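Multiheme cytochrome cf (Carboxydothermus ferrireducens DSM 11255, PDB 6QVM) probably passes electrons through eleven c-type hemes across the S-layer to extracellular insoluble Fe(III), acting as a terminal iron reductase. Local coordinates at residues A[269-274]-A[340-345]; A[281-284]-A[288-291]; A[308-313]-A[317-322]. All coordinates share one frame; numbering follows the deposited sequence.

Interaction 1 of 3, residues A[269-274]-A[340-345]; sequences DVRYVI and YKELFT. With NGA (2-acetamido-2-deoxy-beta-D-galactopyranose), chain B.
The classic beta bulge at Arg-271 and Tyr-272, which both face Val-283, sends two side chains across to Glu-342 at the end of strand 339-342. Tyr-272 makes the direct bond: its OH donates to Glu-342 OE2 at 2.8 Å, meeting that oxygen on its syn side, 21° out of the carboxylate plane. Carboxylate and phenol approach from opposite directions with their planes 43° apart, and Glu-342 OE1 comes up at the ring edge, 3.4 Å from Tyr-272 CE2. Glu-342 gets there because its CG is anti to the carbonyl carbon (chi1 -56°) and the chain runs on extended. Arg-271 NH2 and Glu-342 OE1 are 4.1 Å apart, with OE1 well out of the guanidinium plane, so opposite charges probably attract, but no N-H points at the oxygen. A water closes the gap, accepting from Arg-271 NH2 at 2.7 Å and donating to Glu-342 OE1 at 2.7 Å. Stronger ties lie outside: Arg-271 NH1 bonds to Lys-285 O, and Glu-342 OE1 to Tyr-287 OH. Next to the acid, Phe-344 CZ packs 4.0 Å from Tyr-272 CZ. At the start of the same strand Tyr-340 is O-glycosylated, its OH joined to C1 of N-acetylgalactosamine. The contact thus ties the five-stranded sheet, through strand 270-275, to hairpin 333-342, while helix 310-313 packs against both through Trp-310 and Leu-311.

Interaction 2 of 3, residues A[281-284]-A[288-291]; sequences LFVG and KYMP. With HEC (heme c), chain H.
Val-283 and Tyr-289 form a single antiparallel bridge, a non-hydrogen-bonded pair with CA atoms 4.7 Å apart, where the chain turns back after strand 279-284. One flanking bond is firm: Gly-284 N donates to Lys-288 O at 2.9 Å, nearly straight at 171°. The other, Met-290 N to Phe-282 O, is weak, bent to 128° over 3.1 Å. The tight part is the heme side. Tyr-289 brings CE1 to 3.9 Å from Val-283 CG2 and 4.0 Å from Leu-281 CD1, crossing both branches at a slant, and its OH comes within 3.0 Å of the heme methyl CMB, closer than the ring carbons. With an alanine here, that methyl and the Leu-281 and Val-283 branches are likely to be left facing a gap. On the other side Met-290, bent at chi2 and chi3, folds its CE to 3.5 Å from Gly-284 CA, where there is no side chain to block it. The loose side is Lys-288, partly exposed, whose side chain leaves the strand and comes close to a sugar of the glycan. Around this turn, strand 270-275 flanks 279-284 on one edge and strand 292-295 on the other, and the Phe-282 ring meets Trp-301 of strand 300-303.

Interaction 3 of 3, residues A[308-313]-A[317-322]; sequences QNWLVS and CHVTGY. With HEC (heme c), chain H.
Trp-310 holds its CG anti to the backbone N (chi1 163°), swinging the indole off the first turn of helix 310-313, while His-318 has CG anti to its carbonyl carbon (chi1 -57°) and brings its imidazole to meet it. The two rings come together rim to rim, neither lying over the other, with the centroids of the indole's five-membered ring and the imidazole 5.5 Å apart. Between the rims Trp-310 NE1 donates to His-318 ND1, a weak bond of 3.3 Å with an angle of 147° at the hydrogen. It probably helps to set the rotation of the imidazole, whose opposite nitrogen, NE2, faces the heme iron 2.9 Å away; that is longer than a usual iron-histidine bond. The benzene half of the indole carries an apolar contact, with Trp-310 CZ2 3.9 Å from Val-319 CG1. Beside His-318, Cys-317 SG is bonded covalently to heme CAC at 1.9 Å. At the helix start Asn-309 is the N-cap: its OD1 accepts from Val-312 N at 3.1 Å, with the donor well above the carbonyl plane. Just before it, Gln-308 NE2 reaches within 3.6 Å of heme CBB. Tyr-272 and Val-247 also touch Trp-310, Met-246 and Val-247 touch His-318, and a second heme touches both Cys-317 and His-318. Cys-314, Cys-317 and His-318 make up a CXXCH motif, the signature of a c-type heme: thioethers from the two cysteines and an iron-facing histidine, here backed by a second-shell tryptophan.

The three contacts form one compact lobe beside a heme. Interactions 1 and 3 are closest, with centres about 8 Å apart; Thr-345 N probably bonds to Thr-320 O at 3.2 Å. Interactions 1 and 2, about 11 Å apart, are knit through neighbouring strands, with Ile-274 N 2.7 Å from Leu-281 O in a probable hydrogen bond. Between interactions 2 and 3, about 13 Å apart, Val-283 CG2 packs 3.9 Å from Trp-310 CB. These two share the heme, whereas interaction 1 stands back, the Phe-344 side chain being about 10 Å from a heme. Tyr-340, Lys-288 and Val-312, one from each contact, line the same glycan pocket; the sugar on Tyr-340 lies against Val-312.

Interaction 1 of 3, residues A[269-274]-A[340-345]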
loop_
_atom_site.group_PDB
_atom_site.type_symbol
_atom_site.label_atom_id
_atom_site.label_comp_id
_atom_site.label_asym_id
_atom_site.label_seq_id
_atom_site.Cartn_x
_atom_site.Cartn_y
_atom_site.Cartn_z
ATOM N N ASP A 269 -13.523 13.078 -27.338
ATOM C CA ASP A 269 -13.743 14.258 -26.511
ATOM C C ASP A 269 -13.236 14.067 -25.088
ATOM O O ASP A 269 -13.149 15.048 -24.339
ATOM C CB ASP A 269 -15.232 14.613 -26.472
ATOM C CG ASP A 269 -15.856 14.673 -27.854
ATOM O OD1 ASP A 269 -15.338 15.415 -28.722
ATOM O OD2 ASP A 269 -16.858 13.957 -28.073
ATOM N N VAL A 270 -12.897 12.837 -24.707
ATOM C CA VAL A 270 -12.580 12.495 -23.328
ATOM C C VAL A 270 -11.070 12.487 -23.144
ATOM O O VAL A 270 -10.340 11.865 -23.924
ATOM C CB VAL A 270 -13.188 11.139 -22.937
ATOM C CG1 VAL A 270 -12.957 10.858 -21.460
ATOM C CG2 VAL A 270 -14.668 11.116 -23.263
ATOM N N ARG A 271 -10.606 13.175 -22.108
ATOM C CA ARG A 271 -9.202 13.146 -21.723
ATOM C C ARG A 271 -8.926 12.028 -20.721
ATOM O O ARG A 271 -7.984 11.249 -20.894
ATOM C CB ARG A 271 -8.810 14.501 -21.135
ATOM C CG ARG A 271 -7.333 14.774 -21.160
ATOM C CD ARG A 271 -7.014 16.100 -20.542
ATOM N NE ARG A 271 -7.103 17.221 -21.473
ATOM C CZ ARG A 271 -6.157 17.529 -22.356
ATOM N NH1 ARG A 271 -6.294 18.573 -23.156
ATOM N NH2 ARG A 271 -5.056 16.804 -22.423
ATOM N N TYR A 272 -9.731 11.943 -19.663
ATOM C CA TYR A 272 -9.555 10.933 -18.632
ATOM C C TYR A 272 -10.906 10.379 -18.207
ATOM O O TYR A 272 -11.933 11.053 -18.308
ATOM C CB TYR A 272 -8.834 11.494 -17.399
ATOM C CG TYR A 272 -7.366 11.758 -17.617
ATOM C CD1 TYR A 272 -6.500 10.725 -17.949
ATOM C CD2 TYR A 272 -6.846 13.038 -17.492
ATOM C CE1 TYR A 272 -5.159 10.958 -18.145
ATOM C CE2 TYR A 272 -5.503 13.284 -17.693
ATOM C CZ TYR A 272 -4.663 12.238 -18.016
ATOM O OH TYR A 272 -3.323 12.463 -18.216
ATOM N N VAL A 273 -10.893 9.138 -17.725
ATOM C CA VAL A 273 -12.058 8.506 -17.119
ATOM C C VAL A 273 -11.753 8.265 -15.649
ATOM O O VAL A 273 -10.726 7.663 -15.313
ATOM C CB VAL A 273 -12.420 7.187 -17.821
ATOM C CG1 VAL A 273 -13.658 6.564 -17.179
ATOM C CG2 VAL A 273 -12.629 7.416 -19.309
ATOM N N ILE A 274 -12.628 8.750 -14.776
ATOM C CA ILE A 274 -12.497 8.517 -13.345
ATOM C C ILE A 274 -13.198 7.202 -13.026
ATOM O O ILE A 274 -14.405 7.060 -13.248
ATOM C CB ILE A 274 -13.076 9.683 -12.532
ATOM C CG1 ILE A 274 -12.481 11.008 -13.018
ATOM C CG2 ILE A 274 -12.790 9.494 -11.054
ATOM C CD1 ILE A 274 -10.960 10.999 -13.134
ATOM N N TYR A 340 -3.710 24.474 -19.107
ATOM C CA TYR A 340 -3.176 23.752 -17.961
ATOM C C TYR A 340 -2.085 22.794 -18.417
ATOM O O TYR A 340 -2.169 22.217 -19.504
ATOM C CB TYR A 340 -4.282 22.991 -17.231
ATOM C CG TYR A 340 -5.319 23.900 -16.608
ATOM C CD1 TYR A 340 -5.142 24.408 -15.329
ATOM C CD2 TYR A 340 -6.474 24.251 -17.298
ATOM C CE1 TYR A 340 -6.085 25.238 -14.749
ATOM C CE2 TYR A 340 -7.427 25.078 -16.725
ATOM C CZ TYR A 340 -7.225 25.576 -15.450
ATOM O OH TYR A 340 -8.163 26.415 -14.874
ATOM N N LYS A 341 -1.043 22.659 -17.603
ATOM C CA LYS A 341 -0.016 21.648 -17.807
ATOM C C LYS A 341 -0.111 20.634 -16.677
ATOM O O LYS A 341 -0.112 21.008 -15.501
ATOM C CB LYS A 341 1.383 22.267 -17.852
ATOM C CG LYS A 341 2.434 21.322 -18.415
ATOM C CD LYS A 341 3.852 21.729 -18.039
ATOM C CE LYS A 341 4.856 20.704 -18.540
ATOM N NZ LYS A 341 6.135 20.751 -17.783
ATOM N N GLU A 342 -0.197 19.358 -17.034
ATOM C CA GLU A 342 -0.251 18.300 -16.038
ATOM C C GLU A 342 1.137 18.071 -15.457
ATOM O O GLU A 342 2.096 17.829 -16.195
ATOM C CB GLU A 342 -0.788 17.018 -16.667
ATOM C CG GLU A 342 -2.141 17.198 -17.332
ATOM C CD GLU A 342 -2.630 15.937 -18.016
ATOM O OE1 GLU A 342 -3.672 16.003 -18.701
ATOM O OE2 GLU A 342 -1.975 14.884 -17.867
ATOM N N LEU A 343 1.246 18.159 -14.132
ATOM C CA LEU A 343 2.513 17.946 -13.447
ATOM C C LEU A 343 2.658 16.540 -12.887
ATOM O O LEU A 343 3.746 16.187 -12.415
ATOM C CB LEU A 343 2.682 18.966 -12.313
ATOM C CG LEU A 343 2.806 20.436 -12.730
ATOM C CD1 LEU A 343 3.133 21.327 -11.541
ATOM C CD2 LEU A 343 3.846 20.596 -13.824
ATOM N N PHE A 344 1.592 15.742 -12.901
ATOM C CA PHE A 344 1.698 14.370 -12.434
ATOM C C PHE A 344 2.204 13.459 -13.544
ATOM O O PHE A 344 2.005 13.714 -14.733
ATOM C CB PHE A 344 0.352 13.860 -11.911
ATOM C CG PHE A 344 -0.731 13.804 -12.951
ATOM C CD1 PHE A 344 -0.957 12.641 -13.672
ATOM C CD2 PHE A 344 -1.541 14.902 -13.194
ATOM C CE1 PHE A 344 -1.954 12.579 -14.627
ATOM C CE2 PHE A 344 -2.547 14.846 -14.144
ATOM C CZ PHE A 344 -2.750 13.683 -14.868
ATOM N N THR A 345 2.862 12.376 -13.136
ATOM C CA THR A 345 3.435 11.421 -14.073
ATOM C C THR A 345 2.799 10.041 -14.021
ATOM O O THR A 345 3.135 9.202 -14.864
ATOM C CB THR A 345 4.945 11.278 -13.831
ATOM O OG1 THR A 345 5.179 10.906 -12.466
ATOM C CG2 THR A 345 5.665 12.587 -14.133
HETATM C C1 NGA B . -8.201 27.655 -14.281
HETATM C C2 NGA B . -9.463 28.530 -14.333
HETATM C C3 NGA B . -9.683 29.516 -13.186
HETATM C C4 NGA B . -9.106 28.940 -11.903
HETATM C C5 NGA B . -7.650 28.524 -12.073
HETATM C C6 NGA B . -7.107 27.974 -10.756
HETATM C C7 NGA B . -9.907 28.655 -16.667
HETATM C C8 NGA B . -9.221 28.893 -17.981
HETATM N N2 NGA B . -9.386 29.238 -15.594
HETATM O O3 NGA B . -11.072 29.769 -12.966
HETATM O O4 NGA B . -9.851 27.808 -11.517
HETATM O O5 NGA B . -7.513 27.515 -13.050
HETATM O O6 NGA B . -5.695 27.946 -10.763
HETATM O O7 NGA B . -10.898 27.926 -16.596
HETATM O O HOH W 1 -4.161 14.654 -20.995
#

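Interaction 2 of 3, residues A[281-284]-A[288-291]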
loop_
_atom_site.group_PDB
_atom_site.type_symbol
_atom_site.label_atom_id
_atom_site.label_comp_id
_atom_site.label_asym_id
_atom_site.label_seq_id
_atom_site.Cartn_x
_atom_site.Cartn_y
_atom_site.Cartn_z
ATOM N N LEU A 281 -16.781 8.430 -14.399
ATOM C CA LEU A 281 -16.900 9.843 -14.718
ATOM C C LEU A 281 -15.917 10.174 -15.832
ATOM O O LEU A 281 -14.894 9.503 -15.996
ATOM C CB LEU A 281 -16.629 10.719 -13.493
ATOM C CG LEU A 281 -17.578 10.585 -12.300
ATOM C CD1 LEU A 281 -17.201 11.598 -11.229
ATOM C CD2 LEU A 281 -19.032 10.762 -12.710
ATOM N N PHE A 282 -16.231 11.208 -16.602
ATOM C CA PHE A 282 -15.473 11.530 -17.800
ATOM C C PHE A 282 -15.004 12.976 -17.751
ATOM O O PHE A 282 -15.750 13.873 -17.349
ATOM C CB PHE A 282 -16.307 11.246 -19.054
ATOM C CG PHE A 282 -16.641 9.786 -19.225
ATOM C CD1 PHE A 282 -17.710 9.223 -18.545
ATOM C CD2 PHE A 282 -15.863 8.967 -20.029
ATOM C CE1 PHE A 282 -18.012 7.885 -18.680
ATOM C CE2 PHE A 282 -16.158 7.619 -20.164
ATOM C CZ PHE A 282 -17.237 7.080 -19.490
ATOM N N VAL A 283 -13.756 13.185 -18.161
ATOM C CA VAL A 283 -13.064 14.458 -18.018
ATOM C C VAL A 283 -12.717 14.972 -19.409
ATOM O O VAL A 283 -12.000 14.304 -20.164
ATOM C CB VAL A 283 -11.804 14.309 -17.150
ATOM C CG1 VAL A 283 -10.993 15.591 -17.158
ATOM C CG2 VAL A 283 -12.192 13.922 -15.723
ATOM N N GLY A 284 -13.213 16.160 -19.738
ATOM C CA GLY A 284 -13.041 16.711 -21.062
ATOM C C GLY A 284 -11.634 17.214 -21.330
ATOM O O GLY A 284 -10.756 17.218 -20.468
ATOM N N LYS A 288 -12.923 19.637 -17.423
ATOM C CA LYS A 288 -14.190 19.716 -16.717
ATOM C C LYS A 288 -14.979 18.437 -16.937
ATOM O O LYS A 288 -14.858 17.787 -17.977
ATOM C CB LYS A 288 -15.016 20.916 -17.176
ATOM C CG LYS A 288 -14.323 22.247 -16.994
ATOM C CD LYS A 288 -15.297 23.400 -16.859
ATOM C CE LYS A 288 -14.545 24.724 -16.824
ATOM N NZ LYS A 288 -15.355 25.806 -16.194
ATOM N N TYR A 289 -15.791 18.081 -15.948
ATOM C CA TYR A 289 -16.586 16.873 -16.061
ATOM C C TYR A 289 -17.635 17.027 -17.158
ATOM O O TYR A 289 -18.011 18.133 -17.553
ATOM C CB TYR A 289 -17.239 16.540 -14.723
ATOM C CG TYR A 289 -16.247 16.041 -13.698
ATOM C CD1 TYR A 289 -15.705 14.768 -13.796
ATOM C CD2 TYR A 289 -15.839 16.847 -12.642
ATOM C CE1 TYR A 289 -14.799 14.305 -12.868
ATOM C CE2 TYR A 289 -14.928 16.392 -11.710
ATOM C CZ TYR A 289 -14.418 15.120 -11.830
ATOM O OH TYR A 289 -13.511 14.663 -10.913
ATOM N N MET A 290 -18.094 15.892 -17.657
ATOM C CA MET A 290 -18.958 15.791 -18.819
ATOM C C MET A 290 -20.397 15.518 -18.403
ATOM O O MET A 290 -20.659 15.097 -17.273
ATOM C CB MET A 290 -18.451 14.681 -19.744
ATOM C CG MET A 290 -16.975 14.811 -20.091
ATOM S SD MET A 290 -16.700 15.436 -21.752
ATOM C CE MET A 290 -15.346 14.390 -22.239
ATOM N N PRO A 291 -21.367 15.768 -19.288
ATOM C CA PRO A 291 -22.778 15.665 -18.877
ATOM C C PRO A 291 -23.258 14.251 -18.562
ATOM O O PRO A 291 -24.299 14.115 -17.908
ATOM C CB PRO A 291 -23.535 16.255 -20.078
ATOM C CG PRO A 291 -22.599 16.122 -21.231
ATOM C CD PRO A 291 -21.236 16.341 -20.639
HETATM FE FE HEC H . -12.741 11.719 -4.693
HETATM C CHA HEC H . -13.696 8.447 -4.067
HETATM C CHB HEC H . -14.880 11.780 -7.388
HETATM C CHC HEC H . -12.010 15.052 -5.189
HETATM C CHD HEC H . -10.306 11.546 -2.303
HETATM N NA HEC H . -14.045 10.370 -5.564
HETATM C C1A HEC H . -14.258 9.064 -5.163
HETATM C C2A HEC H . -15.200 8.458 -6.081
HETATM C C3A HEC H . -15.532 9.373 -6.999
HETATM C C4A HEC H . -14.812 10.594 -6.691
HETATM C CMA HEC H . -16.503 9.155 -8.178
HETATM C CAA HEC H . -15.730 7.009 -5.987
HETATM C CBA HEC H . -16.910 7.024 -5.013
HETATM C CGA HEC H . -17.566 5.668 -4.942
HETATM O O1A HEC H . -16.876 4.663 -4.615
HETATM O O2A HEC H . -18.798 5.608 -5.197
HETATM N NB HEC H . -13.302 13.145 -6.053
HETATM C C1B HEC H . -14.278 12.971 -7.020
HETATM C C2B HEC H . -14.555 14.267 -7.601
HETATM C C3B HEC H . -13.762 15.180 -6.999
HETATM C C4B HEC H . -12.958 14.484 -6.013
HETATM C CMB HEC H . -15.580 14.498 -8.733
HETATM C CAB HEC H . -13.678 16.702 -7.277
HETATM C CBB HEC H . -15.027 17.410 -7.010
HETATM N NC HEC H . -11.390 13.040 -3.914
HETATM C C1C HEC H . -11.273 14.380 -4.234
HETATM C C2C HEC H . -10.265 14.970 -3.374
HETATM C C3C HEC H . -9.791 14.001 -2.569
HETATM C C4C HEC H . -10.493 12.773 -2.902
HETATM C CMC HEC H . -9.823 16.448 -3.421
HETATM C CAC HEC H . -8.685 14.106 -1.489
HETATM C CBC HEC H . -9.132 15.034 -0.342
HETATM N ND HEC H . -12.092 10.221 -3.415
HETATM C C1D HEC H . -11.092 10.421 -2.469
HETATM C C2D HEC H . -10.995 9.240 -1.652
HETATM C C3D HEC H . -12.052 8.263 -2.196
HETATM C C4D HEC H . -12.681 8.963 -3.290
HETATM C CMD HEC H . -9.995 9.059 -0.494
HETATM C CAD HEC H . -12.396 6.837 -1.706
HETATM C CBD HEC H . -12.757 6.859 -0.218
HETATM C CGD HEC H . -14.152 7.390 -0.025
HETATM O O1D HEC H . -14.902 7.449 -1.027
HETATM O O2D HEC H . -14.521 7.753 1.118
HETATM O O HOH W 2 -18.847 12.420 -16.288
#

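Interaction 3 of 3, residues A[308-313]-A[317-322]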
loop_
_atom_site.group_PDB
_atom_site.type_symbol
_atom_site.label_atom_id
_atom_site.label_comp_id
_atom_site.label_asym_id
_atom_site.label_seq_id
_atom_site.Cartn_x
_atom_site.Cartn_y
_atom_site.Cartn_z
ATOM N N GLN A 308 -17.227 20.534 -12.071
ATOM C CA GLN A 308 -15.958 21.042 -11.573
ATOM C C GLN A 308 -14.836 20.796 -12.578
ATOM O O GLN A 308 -14.943 19.977 -13.495
ATOM C CB GLN A 308 -15.590 20.393 -10.233
ATOM C CG GLN A 308 -16.638 20.520 -9.138
ATOM C CD GLN A 308 -17.652 19.395 -9.162
ATOM O OE1 GLN A 308 -18.029 18.904 -10.225
ATOM N NE2 GLN A 308 -18.097 18.979 -7.982
ATOM N N ASN A 309 -13.747 21.544 -12.399
ATOM C CA ASN A 309 -12.491 21.256 -13.080
ATOM C C ASN A 309 -11.794 20.149 -12.298
ATOM O O ASN A 309 -11.393 20.349 -11.146
ATOM C CB ASN A 309 -11.627 22.511 -13.181
ATOM C CG ASN A 309 -10.366 22.296 -14.012
ATOM O OD1 ASN A 309 -9.697 21.264 -13.903
ATOM N ND2 ASN A 309 -10.033 23.278 -14.842
ATOM N N TRP A 310 -11.651 18.980 -12.928
ATOM C CA TRP A 310 -11.088 17.827 -12.234
ATOM C C TRP A 310 -9.634 18.069 -11.865
ATOM O O TRP A 310 -9.195 17.719 -10.764
ATOM C CB TRP A 310 -11.222 16.571 -13.094
ATOM C CG TRP A 310 -10.324 15.450 -12.662
ATOM C CD1 TRP A 310 -10.560 14.544 -11.666
ATOM C CD2 TRP A 310 -9.042 15.120 -13.208
ATOM N NE1 TRP A 310 -9.507 13.670 -11.561
ATOM C CE2 TRP A 310 -8.562 13.998 -12.500
ATOM C CE3 TRP A 310 -8.256 15.658 -14.235
ATOM C CZ2 TRP A 310 -7.333 13.409 -12.780
ATOM C CZ3 TRP A 310 -7.034 15.070 -14.512
ATOM C CH2 TRP A 310 -6.583 13.960 -13.784
ATOM N N LEU A 311 -8.873 18.680 -12.771
ATOM C CA LEU A 311 -7.452 18.898 -12.517
ATOM C C LEU A 311 -7.232 19.848 -11.347
ATOM O O LEU A 311 -6.329 19.639 -10.528
ATOM C CB LEU A 311 -6.780 19.427 -13.780
ATOM C CG LEU A 311 -5.255 19.496 -13.817
ATOM C CD1 LEU A 311 -4.640 18.125 -13.604
ATOM C CD2 LEU A 311 -4.792 20.089 -15.143
ATOM N N VAL A 312 -8.056 20.893 -11.250
ATOM C CA VAL A 312 -7.872 21.900 -10.213
ATOM C C VAL A 312 -8.456 21.417 -8.887
ATOM O O VAL A 312 -7.919 21.699 -7.810
ATOM C CB VAL A 312 -8.477 23.245 -10.670
ATOM C CG1 VAL A 312 -8.504 24.241 -9.518
ATOM C CG2 VAL A 312 -7.700 23.787 -11.849
ATOM N N SER A 313 -9.568 20.688 -8.939
ATOM C CA SER A 313 -10.347 20.388 -7.742
ATOM C C SER A 313 -10.260 18.940 -7.264
ATOM O O SER A 313 -10.645 18.659 -6.119
ATOM C CB SER A 313 -11.821 20.753 -7.973
ATOM O OG SER A 313 -11.959 22.147 -8.215
ATOM N N CYS A 317 -5.849 14.132 -5.351
ATOM C CA CYS A 317 -6.017 12.884 -4.622
ATOM C C CYS A 317 -6.164 11.690 -5.553
ATOM O O CYS A 317 -6.272 10.559 -5.073
ATOM C CB CYS A 317 -7.229 12.968 -3.685
ATOM S SG CYS A 317 -7.104 14.263 -2.439
ATOM N N HIS A 318 -6.151 11.909 -6.868
ATOM C CA HIS A 318 -6.420 10.855 -7.833
ATOM C C HIS A 318 -5.208 10.493 -8.684
ATOM O O HIS A 318 -5.296 9.562 -9.488
ATOM C CB HIS A 318 -7.593 11.242 -8.746
ATOM C CG HIS A 318 -8.862 11.563 -8.023
ATOM N ND1 HIS A 318 -9.956 12.106 -8.663
ATOM C CD2 HIS A 318 -9.211 11.433 -6.719
ATOM C CE1 HIS A 318 -10.927 12.293 -7.784
ATOM N NE2 HIS A 318 -10.508 11.882 -6.598
ATOM N N VAL A 319 -4.079 11.180 -8.518
ATOM C CA VAL A 319 -2.900 10.955 -9.340
ATOM C C VAL A 319 -1.660 10.944 -8.457
ATOM O O VAL A 319 -1.707 11.234 -7.261
ATOM C CB VAL A 319 -2.757 12.005 -10.465
ATOM C CG1 VAL A 319 -3.987 11.981 -11.377
ATOM C CG2 VAL A 319 -2.543 13.376 -9.872
ATOM N N THR A 320 -0.537 10.586 -9.074
ATOM C CA THR A 320 0.727 10.397 -8.380
ATOM C C THR A 320 1.836 11.061 -9.178
ATOM O O THR A 320 1.793 11.095 -10.410
ATOM C CB THR A 320 1.038 8.902 -8.208
ATOM O OG1 THR A 320 -0.031 8.266 -7.498
ATOM C CG2 THR A 320 2.353 8.702 -7.440
ATOM N N GLY A 321 2.824 11.602 -8.472
ATOM C CA GLY A 321 4.085 11.957 -9.084
ATOM C C GLY A 321 4.348 13.428 -9.294
ATOM O O GLY A 321 5.344 13.768 -9.943
ATOM N N TYR A 322 3.505 14.308 -8.771
ATOM C CA TYR A 322 3.727 15.727 -8.991
ATOM C C TYR A 322 4.577 16.327 -7.874
ATOM O O TYR A 322 4.679 15.761 -6.780
ATOM C CB TYR A 322 2.388 16.456 -9.104
ATOM C CG TYR A 322 1.405 16.189 -7.986
ATOM C CD1 TYR A 322 1.392 16.973 -6.841
ATOM C CD2 TYR A 322 0.473 15.166 -8.091
ATOM C CE1 TYR A 322 0.483 16.733 -5.825
ATOM C CE2 TYR A 322 -0.436 14.919 -7.086
ATOM C CZ TYR A 322 -0.430 15.705 -5.958
ATOM O OH TYR A 322 -1.343 15.455 -4.962
HETATM FE FE HEC H . -12.741 11.719 -4.693
HETATM C CHA HEC H . -13.696 8.447 -4.067
HETATM C CHB HEC H . -14.880 11.780 -7.388
HETATM C CHC HEC H . -12.010 15.052 -5.189
HETATM C CHD HEC H . -10.306 11.546 -2.303
HETATM N NA HEC H . -14.045 10.370 -5.564
HETATM C C1A HEC H . -14.258 9.064 -5.163
HETATM C C2A HEC H . -15.200 8.458 -6.081
HETATM C C3A HEC H . -15.532 9.373 -6.999
HETATM C C4A HEC H . -14.812 10.594 -6.691
HETATM C CMA HEC H . -16.503 9.155 -8.178
HETATM C CAA HEC H . -15.730 7.009 -5.987
HETATM C CBA HEC H . -16.910 7.024 -5.013
HETATM C CGA HEC H . -17.566 5.668 -4.942
HETATM O O1A HEC H . -16.876 4.663 -4.615
HETATM O O2A HEC H . -18.798 5.608 -5.197
HETATM N NB HEC H . -13.302 13.145 -6.053
HETATM C C1B HEC H . -14.278 12.971 -7.020
HETATM C C2B HEC H . -14.555 14.267 -7.601
HETATM C C3B HEC H . -13.762 15.180 -6.999
HETATM C C4B HEC H . -12.958 14.484 -6.013
HETATM C CMB HEC H . -15.580 14.498 -8.733
HETATM C CAB HEC H . -13.678 16.702 -7.277
HETATM C CBB HEC H . -15.027 17.410 -7.010
HETATM N NC HEC H . -11.390 13.040 -3.914
HETATM C C1C HEC H . -11.273 14.380 -4.234
HETATM C C2C HEC H . -10.265 14.970 -3.374
HETATM C C3C HEC H . -9.791 14.001 -2.569
HETATM C C4C HEC H . -10.493 12.773 -2.902
HETATM C CMC HEC H . -9.823 16.448 -3.421
HETATM C CAC HEC H . -8.685 14.106 -1.489
HETATM C CBC HEC H . -9.132 15.034 -0.342
HETATM N ND HEC H . -12.092 10.221 -3.415
HETATM C C1D HEC H . -11.092 10.421 -2.469
HETATM C C2D HEC H . -10.995 9.240 -1.652
HETATM C C3D HEC H . -12.052 8.263 -2.196
HETATM C C4D HEC H . -12.681 8.963 -3.290
HETATM C CMD HEC H . -9.995 9.059 -0.494
HETATM C CAD HEC H . -12.396 6.837 -1.706
HETATM C CBD HEC H . -12.757 6.859 -0.218
HETATM C CGD HEC H . -14.152 7.390 -0.025
HETATM O O1D HEC H . -14.902 7.449 -1.027
HETATM O O2D HEC H . -14.521 7.753 1.118
#